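Local coordinates for protein 3'-5'-exonuclease (Saccharomyces cerevisiae, PDB 3E2V) that probably cuts double-stranded DNA without obvious sequence preference and trims it from the 3' to the 5' end, as a metal-dependent nuclease of the TatD family, at residues L201-A206 with H253-S258; K249-S254 with R297-T302; I260-L265 with L287-Q292. All coordinates share one frame; numbering follows the deposited sequence.

How the contacts relate
All three contacts belong to the TIM barrel of this TatD-type hydrolase. Contacts 1 and 2 share His253 and Ser254, and both reach the magnesium ion; their centres lie about 10 Å apart. Leu201 N and Val251 O, 2.7 Å apart, tie them further through neighbouring strands, probably by a hydrogen bond. Contact 3 lies in the helical layer, away from the metal. Its centre is about 11 Å from that of contact 1 and about 13 Å from that of contact 2. Phe255 joins the layers: its CE2 is 3.6 Å from Val289 CG1, and its CE1 is equally near Leu265 CD1. Along the chain, contact 3 is nested inside the loop that contact 2 closes.

Contact 1: residues L201-A206 with H253-S258; sequences LHMRSA and HSFTGS. With MG (magnesium ion), chain E.
Leu201 and His253 are joined backbone to backbone. His253 N donates to Leu201 O at 2.9 Å, with an N-H...O angle of 155°. The bond carries on the parallel pairing of strands 199-204 and 250-252. From here the two segments diverge.

Water bridges the widening gap. One water accepts from Met203 N at 3.0 Å and lies 2.8 Å from His253 O. Another accepts from Thr256 N at 2.9 Å and donates to Met203 O. Further waters sit between Met203 O and the carbonyls of His253 and Ser254. The backbone of Met203 therefore meets the loop through solvent.

The metal binds on the His253 side. Magnesium is held by His253 NE2 at 2.2 Å, together with Asp303 and four waters. With chi1 at 162° the ring is turned away from the backbone N, and NE2 meets the ion. ND1, on the other side of the ring, is hydrogen-bonded to Glu301. Ser254 CB sits over one ring face. The most distant metal water, 2.6 Å from the ion and in the plane of this ring, is hydrogen-bonded to His202 ND1 at 3.0 Å. The strand thus reaches the metal through the water shell.

The apolar part is small. Two turns in the Met203 chain fold CE back to the edge of the Phe255 ring, 4.2 Å from CE1, and the chain runs alongside Phe255. Gly257 N lies over the centre of one ring face.

Metal ligands at the C-terminal ends of barrel strands are characteristic of metallo-dependent hydrolases. Strand 156-165 flanks 199-204 on its other side, and Asp165 pairs with His202 and Arg204. Phe210 of helix 207-219 covers Leu201 and Met203, while Phe255 packs on Leu262 and Leu265 of helix 259-268.

Contact 2: residues K249-S254 with R297-T302; sequences KLVVHS and RLLLET. With MG (magnesium ion), chain E.
Glu301 reaches across to His253 and Ser254 with one carboxylate. Its OE2 takes two hydrogen bonds, from His253 ND1 at 2.9 Å (N-H...O 151°) and from Ser254 N at 2.8 Å. Both donors come on the syn side but from opposite faces of the carboxylate plane. The imidazole and carboxylate planes are only 9° apart. OE1 also comes close to the ring edge, 2.9 Å from His253 CE1. The Glu301 chain is extended beyond CG, but its chi1 of 29° is well off a staggered position, so some strain is likely. Asn277 holds both Glu301 OE1 and Ser254 OG.

This is a second-shell His-carboxylate pair. The bond to ND1 would fix the rotation of the ring, and NE2 on its far side meets the magnesium ion. A leucine in place of Glu301 would remove both acceptor oxygens and would probably leave His253 ND1 and Ser254 N without their mate, with the imidazole less firmly fixed.

The sixth and eighth strands of the TIM barrel meet here. They are not neighbours, since strand 272-276 runs between them.

Two residues earlier on each strand the contact is apolar. Leu299 CD1 is met by both branches of Val251, CG1 at 3.9 Å and CG2 at 4.0 Å. The valine and leucine side chains run roughly perpendicular. Helix 377-392 packs against the pair through Phe392, Thr388 and Ile391.

Contact 3: residues I260-L265 with L287-Q292; sequences IDLQKL and LAVVKQ
Helices 259-268 and 284-291 come nearest at Leu262 and Val289, whose CA atoms are 7.5 Å apart. Segment 260-265 is helical throughout. At the end of segment 287-292, Gln292 N bonds back to Val289 O, three residues earlier.

Leu262 gives the largest share of the buried surface. Its CB bond points toward the other helix. CG is anti to the backbone N (chi1 174°), which sends CD2 between Val289 and Gln292. CD2 lies 3.6 Å from Val289 O and 4.0 Å from Val289 CG1. It also touches Gln292 CB, at 3.9 Å. The Leu262 side chain crosses that of Gln292 at a slant.

The two helices are consecutive outer helices of the TIM barrel. Strand 272-276 runs between them in the chain, so they belong to successive beta-alpha-beta crossovers. They join by apolar packing at the buried centre and by water at the edge.

The Gln263 chain is bent at chi2 (-55°), which swings its amide toward Gln292. Its NE2 donates to two waters. One lies 2.9 Å from NE2 and donates to the backbone O of Gln292 at 2.7 Å. The other lies 2.8 Å from NE2 and donates to Gln292 OE1 at 2.9 Å, where the extended Gln292 chain brings its amide.

Ile293 also packs on Leu262. Phe255, from the loop before helix 259-268, also packs on Val289.

Contact 1: residues L201-A206 with H253-S258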
# COMPACT_ATOMS: atom_id res chain seq x y z
N LEU A 201 -5.40 2.68 -1.83
CA LEU A 201 -5.46 4.14 -1.96
C LEU A 201 -4.44 4.81 -1.06
O LEU A 201 -4.22 4.40 0.08
CB LEU A 201 -6.87 4.60 -1.62
CG LEU A 201 -8.00 4.08 -2.50
CD1 LEU A 201 -9.36 4.23 -1.81
CD2 LEU A 201 -7.98 4.71 -3.90
N HIS A 202 -3.82 5.86 -1.61
CA HIS A 202 -2.85 6.70 -0.91
C HIS A 202 -3.50 8.05 -0.61
O HIS A 202 -4.08 8.69 -1.49
CB HIS A 202 -1.58 6.86 -1.78
CG HIS A 202 -0.50 7.66 -1.13
ND1 HIS A 202 0.51 7.08 -0.39
CD2 HIS A 202 -0.25 8.99 -1.13
CE1 HIS A 202 1.31 8.02 0.07
NE2 HIS A 202 0.88 9.19 -0.37
N MET A 203 -3.41 8.48 0.64
CA MET A 203 -3.88 9.79 1.02
C MET A 203 -2.90 10.35 2.05
O MET A 203 -2.70 9.77 3.14
CB MET A 203 -5.30 9.74 1.60
CG MET A 203 -5.97 11.10 1.84
SD MET A 203 -5.39 12.00 3.32
CE MET A 203 -6.23 11.07 4.61
N ARG A 204 -2.33 11.50 1.72
CA ARG A 204 -1.57 12.26 2.70
C ARG A 204 -1.91 13.73 2.58
O ARG A 204 -1.76 14.31 1.51
CB ARG A 204 -0.09 12.07 2.47
CG ARG A 204 0.76 12.82 3.48
CD ARG A 204 2.02 12.06 3.82
NE ARG A 204 2.81 11.81 2.62
CZ ARG A 204 3.92 11.07 2.59
NH1 ARG A 204 4.56 10.91 1.44
NH2 ARG A 204 4.38 10.50 3.70
N SER A 205 -2.38 14.31 3.69
CA SER A 205 -2.63 15.76 3.80
C SER A 205 -3.60 16.31 2.75
O SER A 205 -3.55 17.48 2.38
CB SER A 205 -1.32 16.56 3.78
OG SER A 205 -0.43 16.04 4.76
N ALA A 206 -4.49 15.44 2.27
CA ALA A 206 -5.37 15.75 1.15
C ALA A 206 -6.79 15.25 1.41
O ALA A 206 -7.50 14.91 0.47
CB ALA A 206 -4.82 15.12 -0.12
N HIS A 253 -4.40 3.10 2.65
CA HIS A 253 -3.08 2.62 3.10
C HIS A 253 -2.40 3.62 4.04
O HIS A 253 -2.55 4.84 3.89
CB HIS A 253 -2.21 2.32 1.83
CG HIS A 253 -0.71 2.22 2.03
ND1 HIS A 253 -0.12 1.33 2.91
CD2 HIS A 253 0.31 2.83 1.37
CE1 HIS A 253 1.20 1.44 2.82
NE2 HIS A 253 1.48 2.35 1.90
N SER A 254 -1.66 3.10 5.01
CA SER A 254 -0.71 3.93 5.76
C SER A 254 -1.33 5.21 6.33
O SER A 254 -0.83 6.31 6.12
CB SER A 254 0.50 4.26 4.87
OG SER A 254 1.56 4.77 5.67
N PHE A 255 -2.44 5.05 7.05
CA PHE A 255 -3.17 6.19 7.57
C PHE A 255 -2.47 6.87 8.74
O PHE A 255 -2.15 6.22 9.75
CB PHE A 255 -4.57 5.77 8.02
CG PHE A 255 -5.37 6.91 8.56
CD1 PHE A 255 -5.89 7.87 7.68
CD2 PHE A 255 -5.57 7.07 9.93
CE1 PHE A 255 -6.64 8.95 8.16
CE2 PHE A 255 -6.31 8.18 10.41
CZ PHE A 255 -6.84 9.10 9.52
N THR A 256 -2.27 8.19 8.63
CA THR A 256 -1.63 8.96 9.71
C THR A 256 -2.36 10.27 10.00
O THR A 256 -1.80 11.18 10.63
CB THR A 256 -0.16 9.30 9.38
OG1 THR A 256 -0.14 10.11 8.21
CG2 THR A 256 0.67 8.03 9.14
N GLY A 257 -3.61 10.36 9.56
CA GLY A 257 -4.40 11.58 9.70
C GLY A 257 -5.03 11.83 11.06
O GLY A 257 -4.81 11.10 12.03
N SER A 258 -5.81 12.89 11.12
CA SER A 258 -6.44 13.30 12.36
C SER A 258 -7.72 12.52 12.63
O SER A 258 -8.22 11.80 11.77
CB SER A 258 -6.76 14.78 12.27
OG SER A 258 -7.83 15.00 11.35
MG MG E . 3.55 3.10 1.65
O HOH W 1 2.62 4.96 0.12
O HOH W 2 -3.64 7.59 4.42
O HOH W 3 -1.53 6.68 2.11
O HOH W 4 -3.04 9.70 6.31
O HOH W 5 -0.47 8.65 4.79
O HOH W 6 3.53 4.68 2.89
O HOH W 7 5.47 3.65 1.14
O HOH W 8 3.69 1.75 0.10

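Contact 2: residues K249-S254 with R297-T302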
# COMPACT_ATOMS: atom_id res chain seq x y z
N LYS A 249 -14.09 -2.89 -2.23
CA LYS A 249 -13.42 -2.45 -1.01
C LYS A 249 -12.42 -1.34 -1.32
O LYS A 249 -11.76 -1.35 -2.37
CB LYS A 249 -12.74 -3.63 -0.29
CG LYS A 249 -13.67 -4.84 -0.04
CD LYS A 249 -14.92 -4.49 0.76
CE LYS A 249 -15.71 -5.76 1.14
NZ LYS A 249 -16.25 -6.51 -0.04
N LEU A 250 -12.34 -0.38 -0.41
CA LEU A 250 -11.60 0.85 -0.60
C LEU A 250 -10.63 0.96 0.57
O LEU A 250 -11.02 1.32 1.66
CB LEU A 250 -12.57 2.04 -0.59
CG LEU A 250 -13.72 1.96 -1.62
CD1 LEU A 250 -14.68 3.12 -1.42
CD2 LEU A 250 -13.19 1.97 -3.05
N VAL A 251 -9.37 0.61 0.33
CA VAL A 251 -8.39 0.50 1.40
C VAL A 251 -7.51 1.73 1.42
O VAL A 251 -6.81 2.02 0.44
CB VAL A 251 -7.53 -0.77 1.22
CG1 VAL A 251 -6.42 -0.83 2.28
CG2 VAL A 251 -8.41 -2.03 1.26
N VAL A 252 -7.58 2.48 2.53
CA VAL A 252 -6.75 3.66 2.69
C VAL A 252 -5.47 3.26 3.42
O VAL A 252 -5.46 3.11 4.65
CB VAL A 252 -7.52 4.80 3.44
CG1 VAL A 252 -6.64 6.07 3.52
CG2 VAL A 252 -8.87 5.09 2.78
N HIS A 253 -4.40 3.10 2.65
CA HIS A 253 -3.08 2.62 3.10
C HIS A 253 -2.40 3.62 4.04
O HIS A 253 -2.55 4.84 3.89
CB HIS A 253 -2.21 2.32 1.83
CG HIS A 253 -0.71 2.22 2.03
ND1 HIS A 253 -0.12 1.33 2.91
CD2 HIS A 253 0.31 2.83 1.37
CE1 HIS A 253 1.20 1.44 2.82
NE2 HIS A 253 1.48 2.35 1.90
N SER A 254 -1.66 3.10 5.01
CA SER A 254 -0.71 3.93 5.76
C SER A 254 -1.33 5.21 6.33
O SER A 254 -0.83 6.31 6.12
CB SER A 254 0.50 4.26 4.87
OG SER A 254 1.56 4.77 5.67
N ARG A 297 -12.58 -2.92 10.57
CA ARG A 297 -12.24 -2.09 9.42
C ARG A 297 -10.77 -1.69 9.40
O ARG A 297 -10.35 -0.89 8.57
CB ARG A 297 -13.17 -0.88 9.36
CG ARG A 297 -14.62 -1.34 9.07
CD ARG A 297 -15.61 -0.23 9.14
NE ARG A 297 -15.45 0.63 7.99
CZ ARG A 297 -16.13 1.75 7.79
NH1 ARG A 297 -17.04 2.18 8.67
NH2 ARG A 297 -15.89 2.45 6.70
N LEU A 298 -10.00 -2.29 10.30
CA LEU A 298 -8.57 -1.99 10.47
C LEU A 298 -7.77 -3.10 9.81
O LEU A 298 -8.01 -4.28 10.06
CB LEU A 298 -8.26 -1.95 11.98
CG LEU A 298 -6.89 -1.45 12.44
CD1 LEU A 298 -7.08 -0.81 13.81
CD2 LEU A 298 -5.83 -2.56 12.49
N LEU A 299 -6.81 -2.71 8.97
CA LEU A 299 -5.90 -3.67 8.35
C LEU A 299 -4.48 -3.37 8.78
O LEU A 299 -4.14 -2.21 9.03
CB LEU A 299 -5.99 -3.62 6.82
CG LEU A 299 -7.42 -3.76 6.28
CD1 LEU A 299 -7.38 -3.63 4.77
CD2 LEU A 299 -8.08 -5.08 6.70
N LEU A 300 -3.65 -4.41 8.91
CA LEU A 300 -2.28 -4.24 9.39
C LEU A 300 -1.29 -4.28 8.24
O LEU A 300 -1.48 -5.01 7.25
CB LEU A 300 -1.95 -5.36 10.38
CG LEU A 300 -2.79 -5.42 11.65
CD1 LEU A 300 -2.48 -6.70 12.45
CD2 LEU A 300 -2.48 -4.19 12.47
N GLU A 301 -0.21 -3.53 8.39
CA GLU A 301 0.84 -3.44 7.37
C GLU A 301 2.10 -2.96 8.03
O GLU A 301 2.05 -2.36 9.12
CB GLU A 301 0.47 -2.47 6.24
CG GLU A 301 -0.45 -1.33 6.67
CD GLU A 301 -0.39 -0.14 5.73
OE1 GLU A 301 0.73 0.36 5.47
OE2 GLU A 301 -1.45 0.30 5.27
N THR A 302 3.23 -3.23 7.38
CA THR A 302 4.51 -2.70 7.88
C THR A 302 4.98 -1.46 7.13
O THR A 302 5.67 -0.60 7.69
CB THR A 302 5.67 -3.73 7.82
OG1 THR A 302 5.89 -4.16 6.46
CG2 THR A 302 5.44 -4.91 8.76
MG MG E . 3.55 3.10 1.65
O HOH W 6 3.53 4.68 2.89
O HOH W 7 5.47 3.65 1.14
O HOH W 8 3.69 1.75 0.10
O HOH W 1 2.62 4.96 0.12

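Contact 3: residues I260-L265 with L287-Q292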
# COMPACT_ATOMS: atom_id res chain seq x y z
N ILE A 260 -10.63 13.86 12.90
CA ILE A 260 -11.62 14.43 11.98
C ILE A 260 -11.49 13.79 10.59
O ILE A 260 -12.49 13.42 9.98
CB ILE A 260 -11.48 15.98 11.89
CG1 ILE A 260 -11.82 16.62 13.24
CG2 ILE A 260 -12.40 16.55 10.81
CD1 ILE A 260 -11.38 18.09 13.38
N ASP A 261 -10.25 13.63 10.13
CA ASP A 261 -10.02 12.97 8.84
C ASP A 261 -10.54 11.54 8.86
O ASP A 261 -11.18 11.09 7.89
CB ASP A 261 -8.52 12.86 8.52
CG ASP A 261 -7.86 14.19 8.31
OD1 ASP A 261 -8.54 15.17 7.93
OD2 ASP A 261 -6.61 14.22 8.52
N LEU A 262 -10.27 10.83 9.96
CA LEU A 262 -10.74 9.44 10.07
C LEU A 262 -12.25 9.36 9.92
O LEU A 262 -12.76 8.50 9.21
CB LEU A 262 -10.30 8.80 11.38
CG LEU A 262 -10.88 7.40 11.63
CD1 LEU A 262 -10.37 6.40 10.57
CD2 LEU A 262 -10.58 6.91 13.05
N GLN A 263 -12.99 10.23 10.61
CA GLN A 263 -14.44 10.20 10.53
C GLN A 263 -14.92 10.51 9.10
O GLN A 263 -15.87 9.88 8.62
CB GLN A 263 -15.05 11.13 11.58
CG GLN A 263 -14.80 10.67 13.01
CD GLN A 263 -15.28 9.24 13.25
OE1 GLN A 263 -16.41 8.88 12.90
NE2 GLN A 263 -14.43 8.41 13.86
N LYS A 264 -14.26 11.43 8.41
CA LYS A 264 -14.63 11.70 7.02
C LYS A 264 -14.45 10.44 6.17
O LYS A 264 -15.29 10.15 5.30
CB LYS A 264 -13.80 12.85 6.45
CG LYS A 264 -14.15 14.23 7.04
CD LYS A 264 -13.14 15.29 6.65
CE LYS A 264 -13.58 16.65 7.16
NZ LYS A 264 -12.57 17.71 6.92
N LEU A 265 -13.36 9.71 6.39
CA LEU A 265 -13.11 8.50 5.61
C LEU A 265 -14.12 7.41 5.94
O LEU A 265 -14.68 6.77 5.03
CB LEU A 265 -11.67 8.01 5.82
CG LEU A 265 -10.56 8.94 5.31
CD1 LEU A 265 -9.22 8.39 5.76
CD2 LEU A 265 -10.59 9.04 3.80
N LEU A 287 -2.11 7.24 18.32
CA LEU A 287 -2.68 6.11 19.03
C LEU A 287 -4.16 6.34 19.34
O LEU A 287 -4.97 5.42 19.22
CB LEU A 287 -1.90 5.79 20.31
CG LEU A 287 -0.39 5.51 20.18
CD1 LEU A 287 0.15 5.17 21.57
CD2 LEU A 287 -0.11 4.37 19.19
N ALA A 288 -4.50 7.57 19.73
CA ALA A 288 -5.89 7.94 20.04
C ALA A 288 -6.78 7.81 18.81
O ALA A 288 -7.94 7.42 18.91
CB ALA A 288 -5.95 9.36 20.58
N VAL A 289 -6.22 8.15 17.66
CA VAL A 289 -6.96 8.04 16.41
C VAL A 289 -7.15 6.57 16.07
O VAL A 289 -8.27 6.15 15.76
CB VAL A 289 -6.26 8.80 15.26
CG1 VAL A 289 -7.01 8.59 13.96
CG2 VAL A 289 -6.18 10.29 15.56
N VAL A 290 -6.09 5.77 16.15
CA VAL A 290 -6.19 4.32 15.89
C VAL A 290 -7.24 3.64 16.77
O VAL A 290 -7.96 2.75 16.31
CB VAL A 290 -4.79 3.66 15.98
CG1 VAL A 290 -4.87 2.15 16.09
CG2 VAL A 290 -3.97 4.05 14.77
N LYS A 291 -7.35 4.08 18.03
CA LYS A 291 -8.32 3.48 18.95
C LYS A 291 -9.75 3.63 18.42
O LYS A 291 -10.60 2.79 18.72
CB LYS A 291 -8.20 4.10 20.35
CG LYS A 291 -8.95 3.32 21.43
CD LYS A 291 -8.59 3.81 22.82
CE LYS A 291 -9.38 3.07 23.88
NZ LYS A 291 -9.13 3.65 25.24
N GLN A 292 -9.98 4.68 17.62
CA GLN A 292 -11.32 4.97 17.07
C GLN A 292 -11.64 4.24 15.77
O GLN A 292 -12.78 4.30 15.30
CB GLN A 292 -11.50 6.48 16.86
CG GLN A 292 -11.41 7.29 18.16
CD GLN A 292 -11.30 8.78 17.91
OE1 GLN A 292 -10.59 9.21 17.00
NE2 GLN A 292 -11.98 9.57 18.74
O HOH W 9 -14.94 5.81 15.02
O HOH W 10 -12.16 9.75 14.68